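Local structure of CG14216 (Drosophila melanogaster, 3P9Y) at residues 140-145 with 190-195. The protein probably removes phosphate from phosphoserine in the C-terminal domain of RNA polymerase II, as a phosphatase with a fold like that of low-molecular-weight tyrosine phosphatases. The protein carries 2 engineered substitutions. Residues are numbered along the deposited sequence; the frame is centred on the assembly and turned at random.
Sequences VLNVDV and VILHSV
L141 and H193 form a non-hydrogen-bonded pair of two antiparallel strands, flanked by the hydrogen-bonded pairs V140–S194 and N142–L192. The assignment rests on reciprocal backbone bonds: V140 N to S194 O (2.9 Å) is returned from S194 N to V140 O, and N142 N to L192 O (2.8 Å) is answered by a longer bond from L192 N to N142 O (3.3 Å). Followed outward, L141 has CB beside I191 CG2 at 4.2 Å. CG lies anti to the carbonyl carbon, and with CD1 anti to CA (chi2 167°) it is CD2 that turns to H193, reaching its CD2 at 3.4 Å, oblique to the imidazole, and touching I191 CG2 at 4.1 Å; the side chain also packs against M162, M166 and I180. V140 O lies at the ring edge, in plane, while H193 NE2 is hydrogen-bonded to H139. On the opposite face L192 lies alongside N142, CB to CB 3.7 Å, and its CD1 is 3.9 Å from N142 CB. An alanine in place of L192 would probably open a gap beside N142 and take away apolar contact with Y120. Past the paired residues, a water bridges V190 O and D144 N. Strand 192-197 thus adds an antiparallel edge to the otherwise parallel sheet, beside 137-142; helices 149-167 and 172-187 pack on the L141 face, and helix 117-128 on the N142–L192 face.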
ATOM      1  N   VAL A 140      11.294  -5.139   3.870  1.00 15.36           N
ATOM      2  CA  VAL A 140      10.532  -3.903   3.762  1.00 15.07           C
ATOM      3  C   VAL A 140      11.205  -3.006   2.724  1.00 16.01           C
ATOM      4  O   VAL A 140      12.406  -2.738   2.800  1.00 15.60           O
ATOM      5  CB  VAL A 140      10.416  -3.192   5.130  1.00 15.84           C
ATOM      6  CG1 VAL A 140       9.479  -2.005   5.041  1.00 14.42           C
ATOM      7  CG2 VAL A 140       9.919  -4.174   6.183  1.00 15.63           C
ATOM      8  N   LEU A 141      10.426  -2.566   1.738  1.00 15.04           N
ATOM      9  CA  LEU A 141      10.941  -1.769   0.635  1.00 14.05           C
ATOM     10  C   LEU A 141      10.114  -0.503   0.489  1.00 15.19           C
ATOM     11  O   LEU A 141       8.887  -0.568   0.427  1.00 14.38           O
ATOM     12  CB  LEU A 141      10.855  -2.567  -0.665  1.00 14.78           C
ATOM     13  CG  LEU A 141      11.553  -3.927  -0.669  1.00 15.53           C
ATOM     14  CD1 LEU A 141      11.123  -4.746  -1.880  1.00 16.97           C
ATOM     15  CD2 LEU A 141      13.067  -3.744  -0.642  1.00 14.88           C
ATOM     16  N   ASN A 142      10.772   0.650   0.438  1.00 14.81           N
ATOM     17  CA  ASN A 142      10.057   1.902   0.238  1.00 15.65           C
ATOM     18  C   ASN A 142      10.228   2.404  -1.175  1.00 15.32           C
ATOM     19  O   ASN A 142      11.346   2.528  -1.670  1.00 14.72           O
ATOM     20  CB  ASN A 142      10.530   2.989   1.201  1.00 15.23           C
ATOM     21  CG  ASN A 142       9.707   4.259   1.075  1.00 16.36           C
ATOM     22  OD1 ASN A 142       8.573   4.332   1.554  1.00 15.31           O
ATOM     23  ND2 ASN A 142      10.269   5.262   0.417  1.00 16.68           N
ATOM     24  N   VAL A 143       9.103   2.693  -1.816  1.00 15.51           N
ATOM     25  CA  VAL A 143       9.084   3.285  -3.138  1.00 15.43           C
ATOM     26  C   VAL A 143       8.177   4.509  -3.074  1.00 16.51           C
ATOM     27  O   VAL A 143       6.968   4.381  -2.913  1.00 16.47           O
ATOM     28  CB  VAL A 143       8.536   2.306  -4.185  1.00 16.95           C
ATOM     29  CG1 VAL A 143       8.514   2.962  -5.556  1.00 17.09           C
ATOM     30  CG2 VAL A 143       9.372   1.027  -4.217  1.00 18.54           C
ATOM     31  N   ASP A 144       8.766   5.695  -3.191  1.00 16.94           N
ATOM     32  CA  ASP A 144       8.014   6.938  -3.060  1.00 17.61           C
ATOM     33  C   ASP A 144       6.908   7.065  -4.094  1.00 17.19           C
ATOM     34  O   ASP A 144       7.154   6.971  -5.296  1.00 16.44           O
ATOM     35  CB  ASP A 144       8.948   8.136  -3.174  1.00 18.55           C
ATOM     36  CG  ASP A 144       9.763   8.347  -1.923  1.00 22.64           C
ATOM     37  OD1 ASP A 144       9.335   7.869  -0.849  1.00 21.83           O
ATOM     38  OD2 ASP A 144      10.826   8.995  -2.007  1.00 26.16           O
ATOM     39  N   VAL A 145       5.694   7.286  -3.604  1.00 17.72           N
ATOM     40  CA  VAL A 145       4.540   7.547  -4.453  1.00 16.97           C
ATOM     41  C   VAL A 145       3.903   8.867  -4.028  1.00 17.63           C
ATOM     42  O   VAL A 145       3.468   9.015  -2.888  1.00 17.10           O
ATOM     43  CB  VAL A 145       3.483   6.436  -4.325  1.00 17.90           C
ATOM     44  CG1 VAL A 145       2.327   6.690  -5.286  1.00 17.29           C
ATOM     45  CG2 VAL A 145       4.105   5.055  -4.585  1.00 16.44           C
ATOM     46  N   VAL A 190      15.196   5.780  -5.837  1.00 14.29           N
ATOM     47  CA  VAL A 190      15.804   5.221  -4.648  1.00 14.93           C
ATOM     48  C   VAL A 190      14.804   4.304  -3.952  1.00 15.26           C
ATOM     49  O   VAL A 190      13.629   4.636  -3.800  1.00 14.73           O
ATOM     50  CB  VAL A 190      16.266   6.321  -3.679  1.00 15.07           C
ATOM     51  CG1 VAL A 190      16.690   5.722  -2.357  1.00 15.46           C
ATOM     52  CG2 VAL A 190      17.406   7.114  -4.303  1.00 15.44           C
ATOM     53  N   ILE A 191      15.286   3.142  -3.546  1.00 14.06           N
ATOM     54  CA  ILE A 191      14.500   2.217  -2.757  1.00 14.27           C
ATOM     55  C   ILE A 191      15.136   2.104  -1.380  1.00 15.17           C
ATOM     56  O   ILE A 191      16.339   1.855  -1.271  1.00 16.05           O
ATOM     57  CB  ILE A 191      14.474   0.824  -3.408  1.00 14.29           C
ATOM     58  CG1 ILE A 191      13.829   0.896  -4.796  1.00 14.26           C
ATOM     59  CG2 ILE A 191      13.721  -0.170  -2.520  1.00 14.69           C
ATOM     60  CD1 ILE A 191      13.834  -0.423  -5.529  1.00 16.10           C
ATOM     61  N   LEU A 192      14.347   2.304  -0.329  1.00 13.60           N
ATOM     62  CA  LEU A 192      14.832   2.064   1.025  1.00 15.60           C
ATOM     63  C   LEU A 192      14.563   0.599   1.344  1.00 16.37           C
ATOM     64  O   LEU A 192      13.491   0.081   1.030  1.00 15.11           O
ATOM     65  CB  LEU A 192      14.120   2.965   2.041  1.00 14.93           C
ATOM     66  CG  LEU A 192      14.026   4.452   1.685  1.00 16.10           C
ATOM     67  CD1 LEU A 192      13.274   5.208   2.770  1.00 16.15           C
ATOM     68  CD2 LEU A 192      15.413   5.060   1.471  1.00 15.97           C
ATOM     69  N   HIS A 193      15.528  -0.070   1.962  1.00 15.98           N
ATOM     70  CA  HIS A 193      15.398  -1.495   2.228  1.00 15.82           C
ATOM     71  C   HIS A 193      15.844  -1.865   3.636  1.00 17.67           C
ATOM     72  O   HIS A 193      16.911  -1.450   4.090  1.00 16.65           O
ATOM     73  CB  HIS A 193      16.208  -2.298   1.218  1.00 15.71           C
ATOM     74  CG  HIS A 193      16.180  -3.774   1.467  1.00 16.87           C
ATOM     75  ND1 HIS A 193      17.280  -4.585   1.285  1.00 17.25           N
ATOM     76  CD2 HIS A 193      15.180  -4.585   1.884  1.00 16.31           C
ATOM     77  CE1 HIS A 193      16.956  -5.832   1.575  1.00 17.12           C
ATOM     78  NE2 HIS A 193      15.690  -5.859   1.944  1.00 16.34           N
ATOM     79  N   SER A 194      15.008  -2.638   4.322  1.00 16.83           N
ATOM     80  CA  SER A 194      15.369  -3.221   5.606  1.00 19.03           C
ATOM     81  C   SER A 194      14.943  -4.678   5.614  1.00 20.12           C
ATOM     82  O   SER A 194      13.917  -5.033   5.029  1.00 17.87           O
ATOM     83  CB  SER A 194      14.678  -2.486   6.754  1.00 18.90           C
ATOM     84  OG  SER A 194      15.136  -1.151   6.853  1.00 17.92           O
ATOM     85  N   VAL A 195      15.737  -5.519   6.265  1.00 19.61           N
ATOM     86  CA  VAL A 195      15.342  -6.898   6.511  1.00 20.79           C
ATOM     87  C   VAL A 195      14.961  -7.048   7.975  1.00 22.14           C
ATOM     88  O   VAL A 195      15.784  -6.830   8.863  1.00 22.08           O
ATOM     89  CB  VAL A 195      16.475  -7.885   6.198  1.00 21.03           C
ATOM     90  CG1 VAL A 195      15.967  -9.311   6.309  1.00 22.75           C
ATOM     91  CG2 VAL A 195      17.045  -7.625   4.810  1.00 20.78           C
TER
HETATM   92  O   HOH W   1      12.675   5.588  -1.406  1.00 17.78           O
HETATM   93  O   HOH W   2      11.488   6.140  -4.531  1.00 17.52           O